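Local atomic coordinates of thymine dioxygenase (Neurospora crassa, PDB entry 5C3O), a protein that probably acts as a thymine-7-hydroxylase, an iron- and 2-oxoglutarate-dependent dioxygenase that oxidises the methyl group of thymine in fungi. Residues G214-Y219 and T271-V276; D11-P16 and L233-P238; G91-G96 and K120-I125. All coordinates share one frame; numbering follows the deposited sequence.

Interaction 1: residues G214-Y219 and T271-V276. With CA (calcium ion), chain H.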
ATOM      1  N   GLY A 214       0.499 -11.614  14.456  1.00 95.08           N
ATOM      2  CA  GLY A 214       0.173 -10.581  13.477  1.00 88.06           C
ATOM      3  C   GLY A 214       0.500 -11.097  12.084  1.00 83.27           C
ATOM      4  O   GLY A 214       0.422 -10.359  11.103  1.00 82.69           O
ATOM      5  N   GLU A 215       0.870 -12.376  12.008  1.00 79.04           N
ATOM      6  CA  GLU A 215       1.200 -13.040  10.758  1.00 75.52           C
ATOM      7  C   GLU A 215      -0.059 -13.267   9.939  1.00 70.61           C
ATOM      8  O   GLU A 215      -1.027 -13.849  10.435  1.00 68.36           O
ATOM      9  CB  GLU A 215       1.873 -14.386  11.031  1.00 78.28           C
ATOM     10  CG  GLU A 215       3.198 -14.276  11.768  1.00 81.36           C
ATOM     11  CD  GLU A 215       3.740 -15.620  12.217  1.00 83.77           C
ATOM     12  OE1 GLU A 215       4.372 -15.667  13.293  1.00 86.81           O
ATOM     13  OE2 GLU A 215       3.538 -16.625  11.500  1.00 84.77           O
ATOM     14  N   HIS A 216      -0.039 -12.815   8.688  1.00 63.66           N
ATOM     15  CA  HIS A 216      -1.204 -12.922   7.816  1.00 59.92           C
ATOM     16  C   HIS A 216      -0.847 -12.738   6.340  1.00 56.42           C
ATOM     17  O   HIS A 216       0.246 -12.275   5.995  1.00 54.04           O
ATOM     18  CB  HIS A 216      -2.238 -11.866   8.209  1.00 59.75           C
ATOM     19  CG  HIS A 216      -1.830 -10.469   7.856  1.00 60.18           C
ATOM     20  ND1 HIS A 216      -0.750  -9.836   8.434  1.00 59.80           N
ATOM     21  CD2 HIS A 216      -2.349  -9.589   6.967  1.00 59.54           C
ATOM     22  CE1 HIS A 216      -0.627  -8.624   7.924  1.00 58.82           C
ATOM     23  NE2 HIS A 216      -1.583  -8.451   7.030  1.00 59.26           N
ATOM     24  N   THR A 217      -1.786 -13.123   5.482  1.00 52.65           N
ATOM     25  CA  THR A 217      -1.773 -12.736   4.081  1.00 49.15           C
ATOM     26  C   THR A 217      -2.902 -11.744   3.901  1.00 47.08           C
ATOM     27  O   THR A 217      -3.918 -11.826   4.598  1.00 46.80           O
ATOM     28  CB  THR A 217      -2.016 -13.928   3.131  1.00 47.64           C
ATOM     29  OG1 THR A 217      -3.362 -14.397   3.266  1.00 46.59           O
ATOM     30  CG2 THR A 217      -1.046 -15.059   3.406  1.00 48.67           C
ATOM     31  N   ASP A 218      -2.726 -10.804   2.978  1.00 44.65           N
ATOM     32  CA  ASP A 218      -3.781  -9.851   2.662  1.00 43.37           C
ATOM     33  C   ASP A 218      -4.871 -10.504   1.813  1.00 43.76           C
ATOM     34  O   ASP A 218      -4.632 -11.487   1.109  1.00 41.53           O
ATOM     35  CB  ASP A 218      -3.215  -8.636   1.930  1.00 43.60           C
ATOM     36  CG  ASP A 218      -2.276  -7.814   2.790  1.00 43.77           C
ATOM     37  OD1 ASP A 218      -2.109  -8.124   3.992  1.00 47.29           O
ATOM     38  OD2 ASP A 218      -1.704  -6.843   2.260  1.00 43.87           O
ATOM     39  N   TYR A 219      -6.059  -9.922   1.883  1.00 44.93           N
ATOM     40  CA  TYR A 219      -7.261 -10.466   1.263  1.00 48.46           C
ATOM     41  C   TYR A 219      -7.411 -10.056  -0.210  1.00 44.73           C
ATOM     42  O   TYR A 219      -7.857 -10.855  -1.038  1.00 42.60           O
ATOM     43  CB  TYR A 219      -8.477  -9.996   2.083  1.00 54.95           C
ATOM     44  CG  TYR A 219      -9.847 -10.331   1.522  1.00 63.67           C
ATOM     45  CD1 TYR A 219     -10.428  -9.542   0.526  1.00 67.22           C
ATOM     46  CD2 TYR A 219     -10.583 -11.406   2.016  1.00 69.19           C
ATOM     47  CE1 TYR A 219     -11.685  -9.832   0.019  1.00 70.47           C
ATOM     48  CE2 TYR A 219     -11.843 -11.704   1.516  1.00 73.16           C
ATOM     49  CZ  TYR A 219     -12.389 -10.913   0.518  1.00 73.38           C
ATOM     50  OH  TYR A 219     -13.640 -11.204   0.018  1.00 77.29           O
ATOM     51  N   THR A 271       1.893 -13.804  -0.027  1.00 44.89           N
ATOM     52  CA  THR A 271       2.925 -14.213   0.922  1.00 44.85           C
ATOM     53  C   THR A 271       2.631 -13.746   2.353  1.00 45.31           C
ATOM     54  O   THR A 271       2.209 -12.609   2.579  1.00 44.17           O
ATOM     55  CB  THR A 271       4.300 -13.678   0.478  1.00 45.80           C
ATOM     56  OG1 THR A 271       4.609 -14.183  -0.828  1.00 46.18           O
ATOM     57  CG2 THR A 271       5.400 -14.100   1.443  1.00 47.47           C
ATOM     58  N   VAL A 272       2.870 -14.642   3.309  1.00 46.87           N
ATOM     59  CA  VAL A 272       2.673 -14.361   4.730  1.00 47.32           C
ATOM     60  C   VAL A 272       3.658 -13.283   5.177  1.00 47.12           C
ATOM     61  O   VAL A 272       4.829 -13.305   4.803  1.00 47.95           O
ATOM     62  CB  VAL A 272       2.869 -15.632   5.589  1.00 49.59           C
ATOM     63  CG1 VAL A 272       2.805 -15.309   7.080  1.00 50.76           C
ATOM     64  CG2 VAL A 272       1.827 -16.688   5.231  1.00 50.14           C
ATOM     65  N   HIS A 273       3.170 -12.334   5.964  1.00 46.91           N
ATOM     66  CA  HIS A 273       4.005 -11.251   6.468  1.00 48.98           C
ATOM     67  C   HIS A 273       3.417 -10.697   7.769  1.00 51.81           C
ATOM     68  O   HIS A 273       2.329 -11.098   8.179  1.00 53.52           O
ATOM     69  CB  HIS A 273       4.126 -10.147   5.411  1.00 46.99           C
ATOM     70  CG  HIS A 273       2.824  -9.505   5.060  1.00 44.49           C
ATOM     71  ND1 HIS A 273       1.867 -10.131   4.292  1.00 44.21           N
ATOM     72  CD2 HIS A 273       2.320  -8.291   5.376  1.00 45.02           C
ATOM     73  CE1 HIS A 273       0.826  -9.330   4.151  1.00 43.44           C
ATOM     74  NE2 HIS A 273       1.074  -8.209   4.804  1.00 44.22           N
ATOM     75  N   ARG A 274       4.138  -9.786   8.416  1.00 55.48           N
ATOM     76  CA  ARG A 274       3.683  -9.205   9.683  1.00 59.19           C
ATOM     77  C   ARG A 274       4.401  -7.894   9.971  1.00 61.45           C
ATOM     78  O   ARG A 274       5.507  -7.668   9.478  1.00 61.45           O
ATOM     79  CB  ARG A 274       3.933 -10.182  10.840  1.00 61.56           C
ATOM     80  CG  ARG A 274       5.406 -10.342  11.194  1.00 63.42           C
ATOM     81  CD  ARG A 274       5.665 -11.482  12.163  1.00 65.43           C
ATOM     82  NE  ARG A 274       7.092 -11.600  12.458  1.00 67.59           N
ATOM     83  CZ  ARG A 274       7.647 -12.577  13.176  1.00 70.11           C
ATOM     84  NH1 ARG A 274       6.900 -13.549  13.695  1.00 70.36           N
ATOM     85  NH2 ARG A 274       8.961 -12.582  13.376  1.00 70.62           N
ATOM     86  N   VAL A 275       3.770  -7.042  10.776  1.00 66.12           N
ATOM     87  CA  VAL A 275       4.403  -5.798  11.229  1.00 70.40           C
ATOM     88  C   VAL A 275       4.891  -5.952  12.668  1.00 74.08           C
ATOM     89  O   VAL A 275       4.249  -6.604  13.495  1.00 75.82           O
ATOM     90  CB  VAL A 275       3.483  -4.558  11.086  1.00 70.81           C
ATOM     91  CG1 VAL A 275       3.068  -4.372   9.631  1.00 69.16           C
ATOM     92  CG2 VAL A 275       2.262  -4.645  11.995  1.00 72.85           C
ATOM     93  N   VAL A 276       6.033  -5.334  12.950  1.00 77.15           N
ATOM     94  CA  VAL A 276       6.767  -5.542  14.190  1.00 80.64           C
ATOM     95  C   VAL A 276       7.362  -4.211  14.648  1.00 83.86           C
ATOM     96  O   VAL A 276       7.648  -3.340  13.823  1.00 81.53           O
ATOM     97  CB  VAL A 276       7.873  -6.607  13.967  1.00 80.54           C
ATOM     98  CG1 VAL A 276       9.051  -6.441  14.917  1.00 82.57           C
ATOM     99  CG2 VAL A 276       7.286  -8.008  14.072  1.00 80.39           C
TER
HETATM  100 CA    CA H 407      -0.721  -7.033   5.344  1.00 32.72          CA
HETATM  101  O   HOH W   1      -0.251 -11.301   1.195  1.00 37.77           O
HETATM  102  O   HOH W   2       0.561  -5.501   3.928  1.00 46.24           O
HETATM  103  O   HOH W   3       0.740  -5.644   6.535  1.00 49.23           O
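His216 and His273 pair across the segments as an antiparallel hydrogen-bonded pair, and the same two residues hold one calcium ion. The backbone N of each bonds to the O of the other, which fixes the register. The CB of His273 leaves the backbone away from 214-219, but chi1 of 62° swings the ring back toward the metal. His273 CG passes 3.9 Å from His216 O. His273 ND1 donates to Thr271 O at 3.0 Å, in the ring plane; this bond and the metal together fix the ring's rotation. His273 CD2 lies 3.9 Å from His216 CE1. His273 CE1 meets Asp218 OD1 at 3.2 Å, near the ring plane. His273 NE2 ends on the calcium at 2.2 Å. The two imidazoles are inclined by 46°. His216 ND1 donates to Gly214 O, which lies somewhat out of the ring plane. Asp218 OD1 binds the calcium at 2.2 Å, and its OD2 is held by Thr223 and Asn255. Two waters also bind the metal. Glu215 lies alongside Arg274 in a weak salt bridge, Glu215 OE1 to Arg274 NH1 at 3.3 Å, while Arg274 NE bonds to Gln234. His216, Asp218 and His273 form the HxD...H facial triad of this oxygenase family. Calcium probably sits where iron would. The backbone carbonyls behind both rings direct each NE2 at the metal, which probably helps preorganise the site.

Interaction 2: residues D11-P16 and L233-P238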
ATOM      1  N   ASP A  11      18.137 -15.231   2.979  1.00 77.57           N
ATOM      2  CA  ASP A  11      17.512 -16.519   3.305  1.00 76.83           C
ATOM      3  C   ASP A  11      16.645 -17.061   2.163  1.00 72.54           C
ATOM      4  O   ASP A  11      15.609 -17.684   2.399  1.00 71.33           O
ATOM      5  CB  ASP A  11      16.689 -16.388   4.596  1.00 79.75           C
ATOM      6  CG  ASP A  11      16.376 -17.732   5.237  1.00 83.21           C
ATOM      7  OD1 ASP A  11      17.316 -18.522   5.473  1.00 87.07           O
ATOM      8  OD2 ASP A  11      15.189 -17.993   5.516  1.00 83.90           O
ATOM      9  N   GLY A  12      17.081 -16.823   0.927  1.00 69.73           N
ATOM     10  CA  GLY A  12      16.324 -17.233  -0.257  1.00 68.00           C
ATOM     11  C   GLY A  12      15.155 -16.324  -0.625  1.00 65.91           C
ATOM     12  O   GLY A  12      14.445 -16.591  -1.596  1.00 64.45           O
ATOM     13  N   LEU A  13      14.944 -15.253   0.140  1.00 64.09           N
ATOM     14  CA  LEU A  13      13.880 -14.290  -0.148  1.00 61.17           C
ATOM     15  C   LEU A  13      14.482 -13.146  -0.952  1.00 59.01           C
ATOM     16  O   LEU A  13      15.360 -12.429  -0.461  1.00 59.25           O
ATOM     17  CB  LEU A  13      13.259 -13.757   1.148  1.00 61.38           C
ATOM     18  CG  LEU A  13      11.789 -13.306   1.120  1.00 60.91           C
ATOM     19  CD1 LEU A  13      11.496 -12.398   2.304  1.00 60.51           C
ATOM     20  CD2 LEU A  13      11.410 -12.602  -0.171  1.00 60.08           C
ATOM     21  N   VAL A  14      14.015 -12.988  -2.189  1.00 55.53           N
ATOM     22  CA  VAL A  14      14.490 -11.927  -3.066  1.00 53.34           C
ATOM     23  C   VAL A  14      13.315 -11.029  -3.463  1.00 50.26           C
ATOM     24  O   VAL A  14      12.446 -11.435  -4.226  1.00 47.48           O
ATOM     25  CB  VAL A  14      15.176 -12.499  -4.327  1.00 54.08           C
ATOM     26  CG1 VAL A  14      15.827 -11.385  -5.136  1.00 53.77           C
ATOM     27  CG2 VAL A  14      16.216 -13.547  -3.938  1.00 56.33           C
ATOM     28  N   ILE A  15      13.290  -9.814  -2.917  1.00 48.83           N
ATOM     29  CA  ILE A  15      12.285  -8.818  -3.281  1.00 45.87           C
ATOM     30  C   ILE A  15      12.953  -7.783  -4.174  1.00 44.93           C
ATOM     31  O   ILE A  15      13.834  -7.047  -3.716  1.00 45.36           O
ATOM     32  CB  ILE A  15      11.680  -8.135  -2.041  1.00 45.72           C
ATOM     33  CG1 ILE A  15      10.960  -9.171  -1.178  1.00 45.35           C
ATOM     34  CG2 ILE A  15      10.698  -7.046  -2.456  1.00 44.77           C
ATOM     35  CD1 ILE A  15      10.578  -8.686   0.201  1.00 45.59           C
ATOM     36  N   PRO A  16      12.544  -7.725  -5.456  1.00 42.87           N
ATOM     37  CA  PRO A  16      13.211  -6.835  -6.397  1.00 42.17           C
ATOM     38  C   PRO A  16      12.820  -5.371  -6.230  1.00 41.86           C
ATOM     39  O   PRO A  16      11.780  -5.063  -5.652  1.00 41.39           O
ATOM     40  CB  PRO A  16      12.751  -7.359  -7.758  1.00 41.78           C
ATOM     41  CG  PRO A  16      11.409  -7.940  -7.494  1.00 41.27           C
ATOM     42  CD  PRO A  16      11.468  -8.500  -6.100  1.00 41.70           C
ATOM     43  N   LEU A 233       8.010  -3.901   8.916  1.00 56.40           N
ATOM     44  CA  LEU A 233       7.413  -4.979   8.127  1.00 54.33           C
ATOM     45  C   LEU A 233       8.370  -6.156   7.964  1.00 52.44           C
ATOM     46  O   LEU A 233       9.554  -5.967   7.682  1.00 50.27           O
ATOM     47  CB  LEU A 233       6.997  -4.460   6.738  1.00 53.83           C
ATOM     48  CG  LEU A 233       6.481  -5.485   5.718  1.00 52.65           C
ATOM     49  CD1 LEU A 233       5.189  -6.130   6.196  1.00 52.21           C
ATOM     50  CD2 LEU A 233       6.272  -4.836   4.358  1.00 52.60           C
ATOM     51  N   GLN A 234       7.841  -7.368   8.120  1.00 51.73           N
ATOM     52  CA  GLN A 234       8.616  -8.586   7.886  1.00 53.44           C
ATOM     53  C   GLN A 234       7.877  -9.559   6.978  1.00 51.92           C
ATOM     54  O   GLN A 234       6.674  -9.755   7.124  1.00 50.41           O
ATOM     55  CB  GLN A 234       8.944  -9.277   9.209  1.00 55.31           C
ATOM     56  CG  GLN A 234      10.036  -8.587  10.005  1.00 57.56           C
ATOM     57  CD  GLN A 234      10.310  -9.255  11.345  1.00 60.16           C
ATOM     58  OE1 GLN A 234       9.476  -9.997  11.876  1.00 60.18           O
ATOM     59  NE2 GLN A 234      11.483  -8.986  11.902  1.00 61.04           N
ATOM     60  N   VAL A 235       8.620 -10.184   6.067  1.00 52.19           N
ATOM     61  CA  VAL A 235       8.064 -11.118   5.093  1.00 52.58           C
ATOM     62  C   VAL A 235       8.713 -12.488   5.275  1.00 55.72           C
ATOM     63  O   VAL A 235       9.936 -12.586   5.390  1.00 55.25           O
ATOM     64  CB  VAL A 235       8.307 -10.606   3.656  1.00 51.69           C
ATOM     65  CG1 VAL A 235       7.702 -11.551   2.625  1.00 51.44           C
ATOM     66  CG2 VAL A 235       7.740  -9.200   3.494  1.00 50.69           C
ATOM     67  N   LYS A 236       7.895 -13.540   5.298  1.00 58.44           N
ATOM     68  CA  LYS A 236       8.400 -14.900   5.471  1.00 63.10           C
ATOM     69  C   LYS A 236       9.194 -15.367   4.246  1.00 64.56           C
ATOM     70  O   LYS A 236       8.779 -15.158   3.104  1.00 63.04           O
ATOM     71  CB  LYS A 236       7.260 -15.886   5.750  1.00 66.20           C
ATOM     72  CG  LYS A 236       7.740 -17.222   6.311  1.00 70.88           C
ATOM     73  CD  LYS A 236       6.681 -18.316   6.232  1.00 73.92           C
ATOM     74  CE  LYS A 236       5.640 -18.180   7.332  1.00 75.69           C
ATOM     75  NZ  LYS A 236       4.559 -19.196   7.194  1.00 77.51           N
ATOM     76  N   SER A 237      10.335 -16.002   4.501  1.00 67.74           N
ATOM     77  CA  SER A 237      11.163 -16.582   3.448  1.00 69.42           C
ATOM     78  C   SER A 237      10.574 -17.924   3.024  1.00 70.10           C
ATOM     79  O   SER A 237       9.713 -18.468   3.723  1.00 69.10           O
ATOM     80  CB  SER A 237      12.596 -16.784   3.953  1.00 72.22           C
ATOM     81  OG  SER A 237      12.682 -17.902   4.821  1.00 75.54           O
ATOM     82  N   PRO A 238      11.034 -18.469   1.880  1.00 71.36           N
ATOM     83  CA  PRO A 238      10.611 -19.820   1.505  1.00 73.49           C
ATOM     84  C   PRO A 238      11.072 -20.888   2.505  1.00 78.25           C
ATOM     85  O   PRO A 238      10.422 -21.927   2.634  1.00 81.04           O
ATOM     86  CB  PRO A 238      11.270 -20.034   0.135  1.00 72.74           C
ATOM     87  CG  PRO A 238      12.381 -19.043   0.073  1.00 71.80           C
ATOM     88  CD  PRO A 238      11.889 -17.860   0.845  1.00 70.83           C
TER
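Leu13 points at Val235 and Ser237, and its CD1 settles against Val235. Leu13 CD1 is the bump. It rests 3.5 Å from Val235 O and 3.9 Å from Val235 CB, and the two side chains cross at about a right angle. Leu13 CG sits over Ser237 CA at 4.1 Å. Ile15 CD1 adds a looser touch on Val235 CG2, at 4.4 Å. Strand 13-19 of the larger sheet packs here on strand 233-236 of the three-stranded sheet, and Phe47 of strand 47-51 touches both Ile15 and Val235. At the other end the Pro238 ring fits against Gly12, which has no side chain to hold it off. Pro238 CG lies 3.6 Å from Gly12 O. Beyond it, Ser237 OG donates to Asp11 OD2 at 2.6 Å, on the anti side of the carboxylate and 20° out of its plane. With CG anti to the backbone N (chi1 -162°), the Asp11 carboxylate reaches this hydroxyl. Ser237 OG also receives the N-H groups of Gly240 and Gln241. No backbone hydrogen bond joins the segments, so the contact rests on side chains, some packed on backbone oxygens. The chemistry is apolar packing with one polar bond beside it. Three bonds grip the buried serine hydroxyl, which is consistent with an ionised Asp11.

Interaction 3: residues G91-G96 and K120-I125. With EDO (1,2-ethanediol), chain G.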
ATOM      1  N   GLY A  91     -13.383   5.635   8.566  1.00 40.77           N
ATOM      2  CA  GLY A  91     -13.349   6.475   9.748  1.00 39.30           C
ATOM      3  C   GLY A  91     -12.216   6.129  10.678  1.00 37.84           C
ATOM      4  O   GLY A  91     -11.317   5.354  10.331  1.00 37.21           O
ATOM      5  N   TYR A  92     -12.277   6.716  11.867  1.00 36.20           N
ATOM      6  CA  TYR A  92     -11.206   6.630  12.845  1.00 36.30           C
ATOM      7  C   TYR A  92     -11.366   5.399  13.733  1.00 38.59           C
ATOM      8  O   TYR A  92     -12.478   5.069  14.148  1.00 37.99           O
ATOM      9  CB  TYR A  92     -11.206   7.903  13.701  1.00 36.54           C
ATOM     10  CG  TYR A  92     -10.276   7.863  14.886  1.00 36.83           C
ATOM     11  CD1 TYR A  92      -8.910   7.990  14.717  1.00 36.53           C
ATOM     12  CD2 TYR A  92     -10.767   7.705  16.181  1.00 38.37           C
ATOM     13  CE1 TYR A  92      -8.049   7.951  15.797  1.00 38.07           C
ATOM     14  CE2 TYR A  92      -9.913   7.672  17.272  1.00 38.70           C
ATOM     15  CZ  TYR A  92      -8.553   7.799  17.072  1.00 38.91           C
ATOM     16  OH  TYR A  92      -7.691   7.770  18.141  1.00 39.89           O
ATOM     17  N   SER A  93     -10.255   4.725  14.013  1.00 41.00           N
ATOM     18  CA  SER A  93     -10.229   3.612  14.956  1.00 45.48           C
ATOM     19  C   SER A  93      -9.218   3.935  16.043  1.00 48.74           C
ATOM     20  O   SER A  93      -8.040   4.154  15.756  1.00 46.18           O
ATOM     21  CB  SER A  93      -9.843   2.296  14.269  1.00 46.55           C
ATOM     22  OG  SER A  93     -10.776   1.938  13.258  1.00 47.63           O
ATOM     23  N   ALA A  94      -9.692   3.975  17.286  1.00 53.58           N
ATOM     24  CA  ALA A  94      -8.847   4.270  18.437  1.00 58.35           C
ATOM     25  C   ALA A  94      -8.118   2.998  18.840  1.00 61.83           C
ATOM     26  O   ALA A  94      -8.483   1.915  18.382  1.00 63.16           O
ATOM     27  CB  ALA A  94      -9.698   4.783  19.591  1.00 59.01           C
ATOM     28  N   PRO A  95      -7.079   3.117  19.688  1.00 67.09           N
ATOM     29  CA  PRO A  95      -6.402   1.917  20.187  1.00 70.66           C
ATOM     30  C   PRO A  95      -7.364   0.993  20.927  1.00 75.59           C
ATOM     31  O   PRO A  95      -8.068   1.440  21.836  1.00 78.77           O
ATOM     32  CB  PRO A  95      -5.343   2.480  21.141  1.00 71.21           C
ATOM     33  CG  PRO A  95      -5.095   3.870  20.665  1.00 70.09           C
ATOM     34  CD  PRO A  95      -6.422   4.353  20.155  1.00 68.46           C
ATOM     35  N   GLY A  96      -7.400  -0.277  20.524  1.00 78.88           N
ATOM     36  CA  GLY A  96      -8.348  -1.252  21.067  1.00 82.03           C
ATOM     37  C   GLY A  96      -9.274  -1.803  19.995  1.00 84.05           C
ATOM     38  O   GLY A  96      -9.699  -1.080  19.090  1.00 85.51           O
ATOM     39  N   LYS A 120      -1.966   1.773  19.046  1.00 70.20           N
ATOM     40  CA  LYS A 120      -1.957   2.465  17.746  1.00 65.47           C
ATOM     41  C   LYS A 120      -3.349   2.845  17.250  1.00 57.82           C
ATOM     42  O   LYS A 120      -4.341   2.200  17.592  1.00 55.91           O
ATOM     43  CB  LYS A 120      -1.251   1.622  16.680  1.00 67.32           C
ATOM     44  CG  LYS A 120      -1.918   0.288  16.378  1.00 70.78           C
ATOM     45  CD  LYS A 120      -2.893   0.363  15.211  1.00 71.70           C
ATOM     46  CE  LYS A 120      -3.014  -0.978  14.502  1.00 73.63           C
ATOM     47  NZ  LYS A 120      -1.805  -1.285  13.688  1.00 74.01           N
ATOM     48  N   GLU A 121      -3.395   3.878  16.410  1.00 49.51           N
ATOM     49  CA  GLU A 121      -4.651   4.412  15.883  1.00 45.85           C
ATOM     50  C   GLU A 121      -4.625   4.505  14.350  1.00 42.23           C
ATOM     51  O   GLU A 121      -3.557   4.511  13.730  1.00 41.92           O
ATOM     52  CB  GLU A 121      -4.953   5.785  16.511  1.00 45.51           C
ATOM     53  CG  GLU A 121      -3.769   6.741  16.536  1.00 45.14           C
ATOM     54  CD  GLU A 121      -4.065   8.086  17.188  1.00 44.51           C
ATOM     55  OE1 GLU A 121      -5.227   8.375  17.563  1.00 43.41           O
ATOM     56  OE2 GLU A 121      -3.105   8.873  17.317  1.00 44.84           O
ATOM     57  N   SER A 122      -5.806   4.575  13.743  1.00 38.63           N
ATOM     58  CA  SER A 122      -5.921   4.579  12.290  1.00 37.15           C
ATOM     59  C   SER A 122      -7.076   5.442  11.802  1.00 34.90           C
ATOM     60  O   SER A 122      -8.020   5.716  12.541  1.00 34.12           O
ATOM     61  CB  SER A 122      -6.099   3.145  11.764  1.00 38.06           C
ATOM     62  OG  SER A 122      -7.466   2.758  11.761  1.00 39.05           O
ATOM     63  N   TYR A 123      -6.981   5.864  10.543  1.00 32.99           N
ATOM     64  CA  TYR A 123      -8.066   6.559   9.867  1.00 31.83           C
ATOM     65  C   TYR A 123      -8.197   6.027   8.444  1.00 31.14           C
ATOM     66  O   TYR A 123      -7.234   6.002   7.692  1.00 30.84           O
ATOM     67  CB  TYR A 123      -7.815   8.066   9.857  1.00 31.69           C
ATOM     68  CG  TYR A 123      -8.931   8.864   9.223  1.00 30.94           C
ATOM     69  CD1 TYR A 123     -10.176   8.973   9.837  1.00 31.47           C
ATOM     70  CD2 TYR A 123      -8.741   9.513   8.015  1.00 30.91           C
ATOM     71  CE1 TYR A 123     -11.202   9.701   9.253  1.00 31.49           C
ATOM     72  CE2 TYR A 123      -9.758  10.242   7.425  1.00 31.18           C
ATOM     73  CZ  TYR A 123     -10.982  10.335   8.045  1.00 30.80           C
ATOM     74  OH  TYR A 123     -11.974  11.071   7.435  1.00 30.60           O
ATOM     75  N   GLU A 124      -9.402   5.618   8.077  1.00 32.79           N
ATOM     76  CA  GLU A 124      -9.636   4.968   6.799  1.00 33.45           C
ATOM     77  C   GLU A 124     -10.586   5.753   5.921  1.00 32.84           C
ATOM     78  O   GLU A 124     -11.645   6.182   6.364  1.00 32.32           O
ATOM     79  CB  GLU A 124     -10.168   3.557   7.021  1.00 35.32           C
ATOM     80  CG  GLU A 124      -9.066   2.601   7.418  1.00 37.86           C
ATOM     81  CD  GLU A 124      -9.589   1.242   7.814  1.00 41.56           C
ATOM     82  OE1 GLU A 124      -9.146   0.240   7.209  1.00 44.91           O
ATOM     83  OE2 GLU A 124     -10.438   1.176   8.730  1.00 44.40           O
ATOM     84  N   ILE A 125     -10.185   5.898   4.664  1.00 33.31           N
ATOM     85  CA  ILE A 125     -10.906   6.640   3.648  1.00 34.50           C
ATOM     86  C   ILE A 125     -11.152   5.699   2.475  1.00 34.96           C
ATOM     87  O   ILE A 125     -10.258   4.956   2.067  1.00 32.36           O
ATOM     88  CB  ILE A 125     -10.032   7.813   3.160  1.00 37.30           C
ATOM     89  CG1 ILE A 125      -9.835   8.828   4.292  1.00 39.35           C
ATOM     90  CG2 ILE A 125     -10.621   8.491   1.927  1.00 36.91           C
ATOM     91  CD1 ILE A 125      -8.509   9.552   4.191  1.00 39.76           C
TER
HETATM   92  C1  EDO G 406      -7.405  -0.201  16.203  1.00 86.63           C
HETATM   93  O1  EDO G 406      -6.370   0.427  16.971  1.00 86.91           O
HETATM   94  C2  EDO G 406      -6.980  -0.329  14.742  1.00 86.95           C
HETATM   95  O2  EDO G 406      -6.138   0.762  14.340  1.00 84.89           O
HETATM   96  O   HOH W   4      -9.756   3.033  11.030  1.00 45.73           O
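Tyr92 and Glu121 meet through different choices of the first torsion. Tyr92 has CG anti to the backbone N (chi1 171°), which lays its ring along the sheet toward Glu121. Glu121 has CG between the backbone N and the carbonyl carbon (chi1 46°), and its extended chain carries OE1 to the ring's edge. Tyr92 OH donates to Glu121 OE1 at 2.6 Å, nearly along the C-O axis of that carboxylate oxygen. The ring and carboxylate planes are 71° apart. Lys78 forms a salt bridge with the same OE1, and His195 bonds to OE2, so both carboxylate oxygens are held. Nearer its CB end, the ring's Tyr92 CD1 passes 3.3 Å from Ser122 O. Tyr123 lies on the same face of the sheet as Tyr92. Tyr123 CD1 packs 3.6 Å from Gly91 C, and Tyr123 OH bonds to Pro136 O. Helix 57-72 covers this face with Phe70 and Phe71.

Ser93, Ser122 and Glu124 point to the other face. One water there joins Ser93, Glu124 and Gly91. It takes a bond from Ser93 OG at 2.7 Å and donates to Glu124 OE2 at 3.0 Å and to Gly91 O. Glu124 OE1 makes a salt bridge with Arg192, a 2-oxoglutarate-binding residue, and so may help position it. The backbones are paired by Gly91 N to Glu124 O, at 2.9 Å, and Ser93 N to Ser122 O, also at 2.9 Å, each with a return bond. Past the last pair, the Pro95 ring lies against Lys120 O. The arrangement is a regular antiparallel beta ladder. These N-terminal strands extend the larger sheet of the double-stranded beta-helix fold, with 91-93 outermost, next to the 2-oxoglutarate pocket.

Interactions 1 and 2 are neighbours, with centres about 12 Å apart. They share the three-stranded antiparallel sheet, where strand 273-275 lies beside strand 233-236, with a probable hydrogen bond between Arg274 O and Gln234 N. Interaction 3 lies about 19 Å from interaction 1 and 29 Å from interaction 2, centre to centre. It joins two strands at one end of the large mixed sheet; strand 13-19 of interaction 2 is near the other end. Along the chain, interaction 3 is nested inside the loop closed by interaction 2 and closes before interaction 1 opens; the segments of interactions 1 and 2 alternate. N-terminal strands thus extend the double-stranded beta-helix sheet beyond the metal site of interaction 1.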